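Local coordinates for putative lipoprotein (Campylobacter jejuni subsp. jejuni, PDB 2G5G) that binds heme cofacially through a tyrosine ligand as it dimerises, and probably takes part in bacterial heme transport, at residues E195-Q198 and F199-R203; E146-S149 and I150-A154; T164-V167 and K168-F172; D173-S176 and L177-L181. One frame throughout, in Å; residues are numbered along the deposited sequence.

Contact 1 (E195-Q198 and F199-R203); sequences EIQQ and FKDRR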
# COMPACT_ATOMS: atom_id res chain seq x y z
N GLU A 195 4.03 -5.89 11.19
CA GLU A 195 5.36 -5.36 11.49
C GLU A 195 5.40 -3.85 11.49
O GLU A 195 6.09 -3.26 12.34
CB GLU A 195 6.44 -5.95 10.57
CG GLU A 195 6.79 -7.41 10.93
CD GLU A 195 7.02 -7.62 12.44
OE1 GLU A 195 6.27 -8.40 13.09
OE2 GLU A 195 7.96 -6.99 12.98
N ILE A 196 4.64 -3.22 10.59
CA ILE A 196 4.51 -1.76 10.54
C ILE A 196 3.83 -1.19 11.78
O ILE A 196 4.27 -0.14 12.29
CB ILE A 196 3.77 -1.27 9.26
CG1 ILE A 196 4.69 -1.41 8.04
CG2 ILE A 196 3.35 0.20 9.37
CD1 ILE A 196 3.92 -1.48 6.75
N GLN A 197 2.76 -1.84 12.24
CA GLN A 197 2.09 -1.45 13.51
C GLN A 197 3.07 -1.55 14.68
O GLN A 197 3.16 -0.62 15.50
CB GLN A 197 0.86 -2.31 13.78
CG GLN A 197 -0.00 -1.82 14.92
CD GLN A 197 -1.09 -0.85 14.52
OE1 GLN A 197 -1.99 -0.54 15.32
NE2 GLN A 197 -1.01 -0.34 13.31
N GLN A 198 3.79 -2.65 14.73
CA GLN A 198 4.77 -2.92 15.79
C GLN A 198 5.86 -1.84 15.83
O GLN A 198 6.23 -1.34 16.91
CB GLN A 198 5.41 -4.30 15.58
CG GLN A 198 4.48 -5.49 15.93
CD GLN A 198 4.78 -6.08 17.28
OE1 GLN A 198 4.17 -5.71 18.30
NE2 GLN A 198 5.75 -6.98 17.32
N PHE A 199 6.38 -1.49 14.64
CA PHE A 199 7.34 -0.40 14.50
C PHE A 199 6.79 0.97 14.90
O PHE A 199 7.52 1.74 15.53
CB PHE A 199 7.91 -0.35 13.07
CG PHE A 199 9.14 -1.20 12.87
CD1 PHE A 199 9.03 -2.49 12.35
CD2 PHE A 199 10.40 -0.69 13.13
CE1 PHE A 199 10.17 -3.28 12.15
CE2 PHE A 199 11.55 -1.47 12.93
CZ PHE A 199 11.42 -2.76 12.42
N LYS A 200 5.54 1.29 14.51
CA LYS A 200 4.88 2.55 14.88
C LYS A 200 4.79 2.63 16.40
O LYS A 200 5.12 3.65 16.99
CB LYS A 200 3.45 2.64 14.31
CG LYS A 200 3.37 2.91 12.79
CD LYS A 200 1.94 2.80 12.28
CE LYS A 200 1.82 3.43 10.87
NZ LYS A 200 0.45 3.18 10.35
N ASP A 201 4.38 1.53 17.01
CA ASP A 201 4.24 1.43 18.48
C ASP A 201 5.56 1.63 19.22
O ASP A 201 5.62 2.34 20.23
CB ASP A 201 3.58 0.09 18.81
CG ASP A 201 2.10 0.10 18.50
OD1 ASP A 201 1.52 1.21 18.39
OD2 ASP A 201 1.50 -1.00 18.35
N ARG A 202 6.63 1.08 18.65
CA ARG A 202 7.97 1.18 19.19
C ARG A 202 8.46 2.63 19.16
O ARG A 202 8.99 3.12 20.16
CB ARG A 202 8.93 0.27 18.41
CG ARG A 202 10.35 0.24 18.94
CD ARG A 202 10.41 -0.22 20.39
NE ARG A 202 9.88 -1.57 20.63
CZ ARG A 202 10.60 -2.69 20.53
NH1 ARG A 202 11.89 -2.65 20.17
NH2 ARG A 202 10.03 -3.87 20.77
N ARG A 203 8.25 3.29 18.03
CA ARG A 203 8.67 4.70 17.85
C ARG A 203 7.90 5.63 18.77
O ARG A 203 8.53 6.41 19.48
CB ARG A 203 8.48 5.15 16.40
CG ARG A 203 8.63 6.68 16.18
CD ARG A 203 10.03 7.17 16.48
NE ARG A 203 11.03 6.45 15.69
CZ ARG A 203 11.32 6.69 14.40
NH1 ARG A 203 10.71 7.66 13.71
NH2 ARG A 203 12.24 5.96 13.80
O HOH W 1 -1.70 2.54 12.59
O HOH W 2 -1.24 -1.32 18.01
O HOH W 3 0.37 -0.06 10.79
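Glu195 and Phe199 stand one turn apart on the α-helix 187-210, and one carbonyl is the tightest point of their i to i+4 contact. Glu195 O accepts from Phe199 N at 2.9 Å (N-H...O 162°), and the ring of Phe199 turns an edge to the same oxygen, with Phe199 CD1 3.0 Å from Glu195 O. The apolar flank continues at Ile196, whose branch CG2 meets the aliphatic part of Lys200, 3.9 Å from Lys200 CE; Ile150 and Tyr151 of helix 144-151 pack on Ile196. Beyond CG the Lys200 chain is extended, which carries NZ past the isoleucine to a hydrogen bond with a heme propionate.

The other flank is looser and holds water. Gln197 bends at chi2 (90°), and its amide plane stands 78° from the Asp201 carboxylate. A water bridges the polar ends: water 2 lies 2.9 Å from Gln197 OE1 and 2.8 Å from Asp201 OD2. Asp201 OD1 is hydrogen-bonded to His223 ND1. Between the side chains of Gln197 and Lys200, water 3 accepts from Gln197 NE2 at 2.9 Å and from Lys200 NZ at 3.3 Å.

Contact 2 (E146-S149 and I150-A154); sequences EITS and IYNGA. With HEM (protoporphyrin IX containing Fe), chain B.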
# COMPACT_ATOMS: atom_id res chain seq x y z
N GLU A 146 9.99 6.04 6.35
CA GLU A 146 10.30 4.97 7.29
C GLU A 146 9.33 3.79 7.13
O GLU A 146 9.74 2.63 7.18
CB GLU A 146 10.29 5.50 8.75
CG GLU A 146 11.69 5.90 9.26
CD GLU A 146 11.65 6.76 10.52
OE1 GLU A 146 12.70 6.86 11.18
OE2 GLU A 146 10.59 7.36 10.81
N ILE A 147 8.05 4.10 6.94
CA ILE A 147 7.00 3.07 6.82
C ILE A 147 7.16 2.27 5.53
O ILE A 147 7.01 1.04 5.51
CB ILE A 147 5.61 3.70 6.90
CG1 ILE A 147 5.35 4.23 8.32
CG2 ILE A 147 4.54 2.69 6.49
CD1 ILE A 147 4.20 5.12 8.40
N THR A 148 7.46 2.98 4.46
CA THR A 148 7.75 2.35 3.18
C THR A 148 8.96 1.43 3.25
O THR A 148 8.93 0.31 2.71
CB THR A 148 7.89 3.39 2.06
OG1 THR A 148 6.69 4.18 2.02
CG2 THR A 148 8.11 2.70 0.72
N SER A 149 10.00 1.86 3.98
CA SER A 149 11.20 1.06 4.16
C SER A 149 10.98 -0.24 4.95
O SER A 149 11.57 -1.27 4.62
CB SER A 149 12.31 1.90 4.79
OG SER A 149 13.46 1.10 5.00
N ILE A 150 10.14 -0.19 5.98
CA ILE A 150 9.77 -1.38 6.75
C ILE A 150 8.97 -2.38 5.89
O ILE A 150 9.27 -3.57 5.88
CB ILE A 150 9.00 -1.00 8.06
CG1 ILE A 150 9.96 -0.26 9.01
CG2 ILE A 150 8.39 -2.25 8.72
CD1 ILE A 150 9.29 0.83 9.85
N TYR A 151 7.97 -1.88 5.18
CA TYR A 151 7.16 -2.65 4.25
C TYR A 151 8.03 -3.42 3.23
O TYR A 151 7.82 -4.61 2.99
CB TYR A 151 6.22 -1.70 3.52
CG TYR A 151 5.15 -2.35 2.67
CD1 TYR A 151 3.91 -2.67 3.21
CD2 TYR A 151 5.35 -2.60 1.32
CE1 TYR A 151 2.90 -3.23 2.44
CE2 TYR A 151 4.36 -3.18 0.53
CZ TYR A 151 3.13 -3.48 1.09
OH TYR A 151 2.13 -4.04 0.31
N ASN A 152 9.02 -2.73 2.66
CA ASN A 152 9.93 -3.33 1.70
C ASN A 152 10.94 -4.30 2.33
O ASN A 152 11.68 -4.99 1.63
CB ASN A 152 10.59 -2.24 0.84
CG ASN A 152 9.58 -1.49 -0.03
OD1 ASN A 152 8.54 -2.04 -0.43
ND2 ASN A 152 9.86 -0.23 -0.32
N GLY A 153 10.95 -4.37 3.66
CA GLY A 153 11.73 -5.39 4.37
C GLY A 153 12.95 -4.87 5.11
O GLY A 153 14.00 -4.58 4.50
N ALA A 154 12.81 -4.74 6.44
CA ALA A 154 13.90 -4.37 7.32
C ALA A 154 14.08 -5.47 8.37
O ALA A 154 13.27 -6.40 8.43
CB ALA A 154 13.61 -3.03 7.98
CHA HEM B . 1.31 -3.52 -3.37
CHB HEM B . 3.37 -0.21 -0.41
CHC HEM B . -0.25 -0.61 2.78
CHD HEM B . -2.39 -3.83 -0.19
C1A HEM B . 2.20 -2.60 -2.83
C2A HEM B . 3.48 -2.21 -3.40
C3A HEM B . 4.04 -1.30 -2.58
C4A HEM B . 3.14 -1.07 -1.47
CMA HEM B . 5.40 -0.60 -2.77
CAA HEM B . 4.08 -2.78 -4.72
CBA HEM B . 3.43 -2.11 -5.94
CGA HEM B . 3.45 -2.97 -7.20
O1A HEM B . 4.34 -3.87 -7.35
O2A HEM B . 2.56 -2.76 -8.08
C1B HEM B . 2.65 -0.09 0.76
C2B HEM B . 3.06 0.58 1.99
C3B HEM B . 2.06 0.47 2.88
C4B HEM B . 0.97 -0.27 2.24
CMB HEM B . 4.42 1.28 2.22
CAB HEM B . 2.09 1.05 4.32
CBB HEM B . 1.00 1.03 5.10
C1C HEM B . -1.16 -1.50 2.24
C2C HEM B . -2.43 -1.88 2.83
C3C HEM B . -3.01 -2.76 2.00
C4C HEM B . -2.14 -2.98 0.87
CMC HEM B . -2.99 -1.35 4.16
CAC HEM B . -4.39 -3.45 2.21
CBC HEM B . -5.50 -2.73 2.42
C1D HEM B . -1.64 -4.07 -1.32
C2D HEM B . -2.01 -4.96 -2.40
C3D HEM B . -0.86 -4.87 -3.41
C4D HEM B . 0.09 -3.93 -2.84
CMD HEM B . -3.30 -5.81 -2.51
CAD HEM B . -0.75 -5.62 -4.76
CBD HEM B . -0.53 -4.60 -5.88
CGD HEM B . -1.61 -4.71 -6.93
O1D HEM B . -2.50 -3.83 -6.97
O2D HEM B . -1.57 -5.68 -7.74
NA HEM B . 2.03 -1.89 -1.65
NB HEM B . 1.37 -0.59 0.96
NC HEM B . -1.02 -2.18 1.04
ND HEM B . -0.41 -3.50 -1.62
FE HEM B . 0.56 -2.17 -0.19
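Ile147 and Tyr151 are joined through their backbones one turn apart near the end of the short helix 144-151, which presents the tyrosine ligand to the heme of chain B. Tyr151 N donates to Ile147 O at 3.1 Å (N-H...O 172°).

Tyr151 can be followed outward. Its CB rests on the carbonyls of Ile147 and Thr148. CG lies anti to the backbone N (chi1 -170°), which swings the ring off the helix and across the porphyrin. CG and CD1 meet C2B of the heme, while CD2 meets the bridging carbon CHB. C1B stands 3.3 Å above the phenol plane, over its centre, which shows that the ring uses a face here. Farther out, Tyr151 CE1 is 3.4 Å from heme NB and Tyr151 CE2 is 3.2 Å from heme C4A. The hydroxyl reaches the iron.

The preceding turn supplies apolar cover: Ile147 CG2 lies 3.7 Å from the vinyl carbon CAB. Thr148 touches Thr148 of the second subunit, placing this turn at the dimer interface. Lys200 of that second subunit is hydrogen-bonded to the same heme, and Lys192 of this chain makes a cation-pi contact with Tyr151. Past the helix, Gly153 takes a positive phi (109°), and its N donates to Ile150 O. Thr148 and Asn152 run side by side, CG2 of Thr148 lying 3.6 Å from ND2 of Asn152. At the metal, Tyr151 OH is 2.5 Å from the iron.

Contact 3 (T164-V167 and K168-F172); sequences TNEV and KKQLF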
# COMPACT_ATOMS: atom_id res chain seq x y z
N THR A 164 5.80 -10.51 21.28
CA THR A 164 5.43 -11.93 21.42
C THR A 164 4.56 -12.38 20.27
O THR A 164 3.89 -11.56 19.63
CB THR A 164 4.62 -12.20 22.71
OG1 THR A 164 3.35 -11.56 22.62
CG2 THR A 164 5.35 -11.72 23.95
N ASN A 165 4.54 -13.69 20.01
CA ASN A 165 3.66 -14.22 18.96
C ASN A 165 2.23 -13.91 19.25
O ASN A 165 1.45 -13.67 18.33
CB ASN A 165 3.84 -15.73 18.78
CG ASN A 165 5.25 -16.11 18.43
OD1 ASN A 165 5.91 -15.41 17.66
ND2 ASN A 165 5.74 -17.20 19.01
N GLU A 166 1.88 -13.91 20.54
CA GLU A 166 0.52 -13.65 20.98
C GLU A 166 0.11 -12.23 20.59
O GLU A 166 -0.97 -12.02 20.05
CB GLU A 166 0.44 -13.86 22.50
CG GLU A 166 -0.95 -13.84 23.12
CD GLU A 166 -0.95 -13.86 24.67
OE1 GLU A 166 0.10 -14.19 25.29
OE2 GLU A 166 -2.01 -13.57 25.27
N VAL A 167 0.96 -11.26 20.88
CA VAL A 167 0.69 -9.87 20.46
C VAL A 167 0.57 -9.74 18.93
O VAL A 167 -0.41 -9.15 18.42
CB VAL A 167 1.79 -8.92 21.01
CG1 VAL A 167 1.68 -7.52 20.35
CG2 VAL A 167 1.67 -8.84 22.58
N LYS A 168 1.55 -10.29 18.22
CA LYS A 168 1.57 -10.27 16.74
C LYS A 168 0.34 -10.90 16.12
O LYS A 168 -0.18 -10.39 15.15
CB LYS A 168 2.83 -10.91 16.19
CG LYS A 168 4.05 -10.05 16.32
CD LYS A 168 5.28 -10.80 15.89
CE LYS A 168 6.49 -9.87 15.88
NZ LYS A 168 7.74 -10.63 16.16
N LYS A 169 -0.11 -12.02 16.69
CA LYS A 169 -1.34 -12.70 16.18
C LYS A 169 -2.58 -11.86 16.45
O LYS A 169 -3.47 -11.78 15.61
CB LYS A 169 -1.50 -14.09 16.80
CG LYS A 169 -2.46 -14.98 16.01
CD LYS A 169 -3.86 -14.93 16.58
CE LYS A 169 -4.68 -16.18 16.15
NZ LYS A 169 -4.34 -16.65 14.77
N GLN A 170 -2.65 -11.23 17.63
CA GLN A 170 -3.79 -10.35 17.90
C GLN A 170 -3.81 -9.21 16.90
O GLN A 170 -4.87 -8.83 16.44
CB GLN A 170 -3.78 -9.80 19.33
CG GLN A 170 -4.08 -10.83 20.42
CD GLN A 170 -3.83 -10.26 21.82
OE1 GLN A 170 -2.77 -10.46 22.40
NE2 GLN A 170 -4.82 -9.55 22.35
N LEU A 171 -2.63 -8.66 16.61
CA LEU A 171 -2.51 -7.58 15.63
C LEU A 171 -2.87 -8.09 14.22
O LEU A 171 -3.53 -7.39 13.45
CB LEU A 171 -1.09 -7.00 15.65
CG LEU A 171 -0.81 -5.94 16.75
CD1 LEU A 171 0.65 -5.51 16.69
CD2 LEU A 171 -1.73 -4.73 16.66
N PHE A 172 -2.42 -9.29 13.89
CA PHE A 172 -2.77 -9.97 12.62
C PHE A 172 -4.29 -9.98 12.38
O PHE A 172 -4.76 -9.52 11.33
CB PHE A 172 -2.22 -11.38 12.64
CG PHE A 172 -2.29 -12.10 11.30
CD1 PHE A 172 -1.19 -12.13 10.45
CD2 PHE A 172 -3.47 -12.74 10.90
CE1 PHE A 172 -1.25 -12.79 9.21
CE2 PHE A 172 -3.55 -13.41 9.67
CZ PHE A 172 -2.44 -13.43 8.82
O HOH W 4 7.29 -13.23 17.83
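Asn165 OD1 and Lys168 NZ are joined by one water, which donates to Asn165 OD1 at 2.6 Å and accepts from Lys168 NZ at 3.1 Å. The lysine reaches it because its chain stays extended beyond CG and runs back toward the start of helix 165-179, with Lys168 CG passing 3.6 Å from Thr164 O.

Thr164 is the N-cap of this helix, and both of its oxygens are used. Thr164 OG1 accepts from Val167 N at 3.0 Å with an N-H...O angle of 169°, the capping bond that satisfies an amide of the first turn. A chi1 of 67° turns the hydroxyl oxygen to that amide. Thr164 O takes Lys168 N at 3.0 Å and 177°, a practically straight bond that starts the regular i to i+4 series. In that series Lys169 N follows on Asn165 O at 2.8 Å.

On the apolar flank, Val167 CG1 lies 4.3 Å from Leu171 CD1, a light contact between branches one turn apart. Glu166 and Gln170 extend side by side along the adjoining stripe of the helix.

The opening turns of helix 165-179 lie against helix 187-210: Lys168 touches Glu195 and Gln198 there, and Phe172 touches Leu190 and Asp191. Leu171 packs on Ile228, in the loop between helix 221-224 and helix 230-236.

Contact 4 (D173-S176 and L177-L181); sequences DIIS and LSHKL. With HEM (protoporphyrin IX containing Fe), chain C.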
# COMPACT_ATOMS: atom_id res chain seq x y z
N ASP A 173 -5.04 -10.47 13.37
CA ASP A 173 -6.51 -10.63 13.25
C ASP A 173 -7.24 -9.30 13.27
O ASP A 173 -8.29 -9.15 12.63
CB ASP A 173 -7.08 -11.51 14.37
CG ASP A 173 -6.49 -12.92 14.41
OD1 ASP A 173 -5.94 -13.43 13.40
OD2 ASP A 173 -6.58 -13.52 15.49
N ILE A 174 -6.72 -8.35 14.03
CA ILE A 174 -7.31 -7.00 14.06
C ILE A 174 -7.21 -6.33 12.69
O ILE A 174 -8.16 -5.71 12.21
CB ILE A 174 -6.62 -6.12 15.13
CG1 ILE A 174 -7.13 -6.48 16.53
CG2 ILE A 174 -6.85 -4.64 14.84
CD1 ILE A 174 -6.29 -5.90 17.69
N ILE A 175 -6.03 -6.43 12.08
CA ILE A 175 -5.76 -5.77 10.82
C ILE A 175 -6.51 -6.49 9.70
O ILE A 175 -7.12 -5.86 8.82
CB ILE A 175 -4.25 -5.69 10.55
CG1 ILE A 175 -3.57 -4.78 11.61
CG2 ILE A 175 -3.98 -5.13 9.15
CD1 ILE A 175 -2.04 -4.84 11.58
N SER A 176 -6.48 -7.82 9.74
CA SER A 176 -7.25 -8.63 8.79
C SER A 176 -8.72 -8.19 8.77
O SER A 176 -9.27 -7.92 7.71
CB SER A 176 -7.10 -10.12 9.11
OG SER A 176 -7.86 -10.91 8.21
N LEU A 177 -9.33 -8.08 9.95
CA LEU A 177 -10.71 -7.64 10.08
C LEU A 177 -10.95 -6.18 9.69
O LEU A 177 -12.00 -5.83 9.14
CB LEU A 177 -11.19 -7.88 11.52
CG LEU A 177 -12.70 -7.96 11.76
CD1 LEU A 177 -13.24 -9.36 11.40
CD2 LEU A 177 -13.04 -7.59 13.19
N SER A 178 -9.99 -5.31 10.01
CA SER A 178 -10.09 -3.88 9.70
C SER A 178 -10.12 -3.63 8.20
O SER A 178 -10.76 -2.67 7.73
CB SER A 178 -8.93 -3.10 10.32
OG SER A 178 -9.07 -3.03 11.71
N HIS A 179 -9.43 -4.48 7.46
CA HIS A 179 -9.28 -4.27 6.03
C HIS A 179 -10.02 -5.32 5.21
O HIS A 179 -10.03 -5.26 3.98
CB HIS A 179 -7.79 -4.19 5.66
CG HIS A 179 -7.08 -3.01 6.24
ND1 HIS A 179 -6.07 -3.12 7.18
CD2 HIS A 179 -7.23 -1.68 6.03
CE1 HIS A 179 -5.64 -1.92 7.51
NE2 HIS A 179 -6.33 -1.03 6.83
N LYS A 180 -10.66 -6.27 5.91
CA LYS A 180 -11.38 -7.38 5.29
C LYS A 180 -10.44 -8.14 4.35
O LYS A 180 -10.75 -8.35 3.18
CB LYS A 180 -12.64 -6.90 4.54
CG LYS A 180 -13.73 -6.24 5.40
CD LYS A 180 -13.58 -4.72 5.48
CE LYS A 180 -14.51 -4.10 6.53
NZ LYS A 180 -15.94 -4.04 6.09
N LEU A 181 -9.28 -8.52 4.87
CA LEU A 181 -8.26 -9.22 4.09
C LEU A 181 -8.16 -10.66 4.54
O LEU A 181 -7.63 -10.95 5.63
CB LEU A 181 -6.88 -8.55 4.27
CG LEU A 181 -6.31 -7.45 3.36
CD1 LEU A 181 -7.35 -6.62 2.62
CD2 LEU A 181 -5.42 -6.56 4.23
CHA HEM C . -1.61 3.36 3.40
CHB HEM C . 1.77 2.91 -0.11
CHC HEM C . -1.07 -0.09 -2.64
CHD HEM C . -4.43 0.25 0.88
C1A HEM C . -0.45 3.52 2.66
C2A HEM C . 0.67 4.39 2.98
C3A HEM C . 1.59 4.26 2.01
C4A HEM C . 1.10 3.30 1.04
CMA HEM C . 2.95 4.98 1.92
CAA HEM C . 0.75 5.31 4.23
CBA HEM C . 1.12 4.50 5.48
CGA HEM C . 0.63 5.11 6.79
O1A HEM C . 0.41 6.36 6.86
O2A HEM C . 0.45 4.34 7.77
C1B HEM C . 1.28 2.15 -1.16
C2B HEM C . 1.86 2.00 -2.49
C3B HEM C . 1.08 1.18 -3.20
C4B HEM C . -0.03 0.76 -2.34
CMB HEM C . 3.15 2.69 -2.98
CAB HEM C . 1.34 0.75 -4.67
CBB HEM C . 0.59 -0.19 -5.26
C1C HEM C . -2.22 -0.27 -1.90
C2C HEM C . -3.33 -1.14 -2.24
C3C HEM C . -4.25 -1.05 -1.27
C4C HEM C . -3.75 -0.11 -0.27
CMC HEM C . -3.42 -2.02 -3.51
CAC HEM C . -5.60 -1.79 -1.20
CBC HEM C . -5.67 -3.12 -1.28
C1D HEM C . -4.03 1.10 1.90
C2D HEM C . -4.79 1.40 3.09
C3D HEM C . -3.91 2.37 3.90
C4D HEM C . -2.71 2.56 3.10
CMD HEM C . -6.18 0.84 3.47
CAD HEM C . -4.25 3.00 5.27
CBD HEM C . -3.12 2.69 6.25
CGD HEM C . -3.64 1.96 7.46
O1D HEM C . -3.42 0.73 7.57
O2D HEM C . -4.28 2.61 8.34
NA HEM C . -0.15 2.87 1.46
NB HEM C . 0.13 1.38 -1.12
NC HEM C . -2.51 0.33 -0.68
ND HEM C . -2.83 1.80 1.95
FE HEM C . -1.42 1.72 0.27
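The C-terminal end of helix 165-179 brings Ser176 and Leu181 together where the chain turns off toward the heme pocket. Leu181 N donates to Ser176 O at 2.9 Å (N-H...O 164°), and Ser176 OG returns a bond to Leu181 O at 2.6 Å. With chi1 near 179°, the hydroxyl oxygen is swung anti to its own amide nitrogen and meets the chain as it leaves the helix, so Ser176 holds Leu181 by both backbone and side chain.

Two residues earlier, Ile174 O is gripped twice. Ser178 N and Ser178 OG each reach it at 2.9 Å, from opposite faces of the carbonyl plane, the hydroxyl folding back on its own helix. His179 lies beside Ile175, whose CG2 sits in the plane of the imidazole, at its edge, 3.5 Å from His179 ND1. A weak bond joins that ND1 to Ile175 O. The CE1-NE2 edge of the ring nears a propionate of the heme of chain C, His179 CE1 being 3.5 Å from O1D.

Leu181 belongs to the heme pocket and also packs on Leu189 of helix 187-210. The positive phi of Lys180 (55°) and the six-to-one bond from Leu181 N to Ser176 O are features of a Schellman motif, consistent with that kind of helix C-terminus.

All four contacts are local: each spans neighbouring turns of a single helix or a helix end, its two segments continuous in sequence, so none closes a long loop, and they follow in series with no nesting or crossing. Contact 2 comes first, on helix 144-151. Contact 3 opens helix 165-179 and contact 4, adjoining it in sequence, closes that helix. Contact 1 follows on helix 187-210 and ties contacts 2 and 3 together: Arg203 NH2 forms a salt bridge with Glu146 OE1 of contact 2 at 2.8 Å, and Gln197 CG packs 3.8 Å from Leu171 CD2 of contact 3. Contacts 1 and 4 do not touch directly, yet residues of both, with contact 2, border the paired hemes.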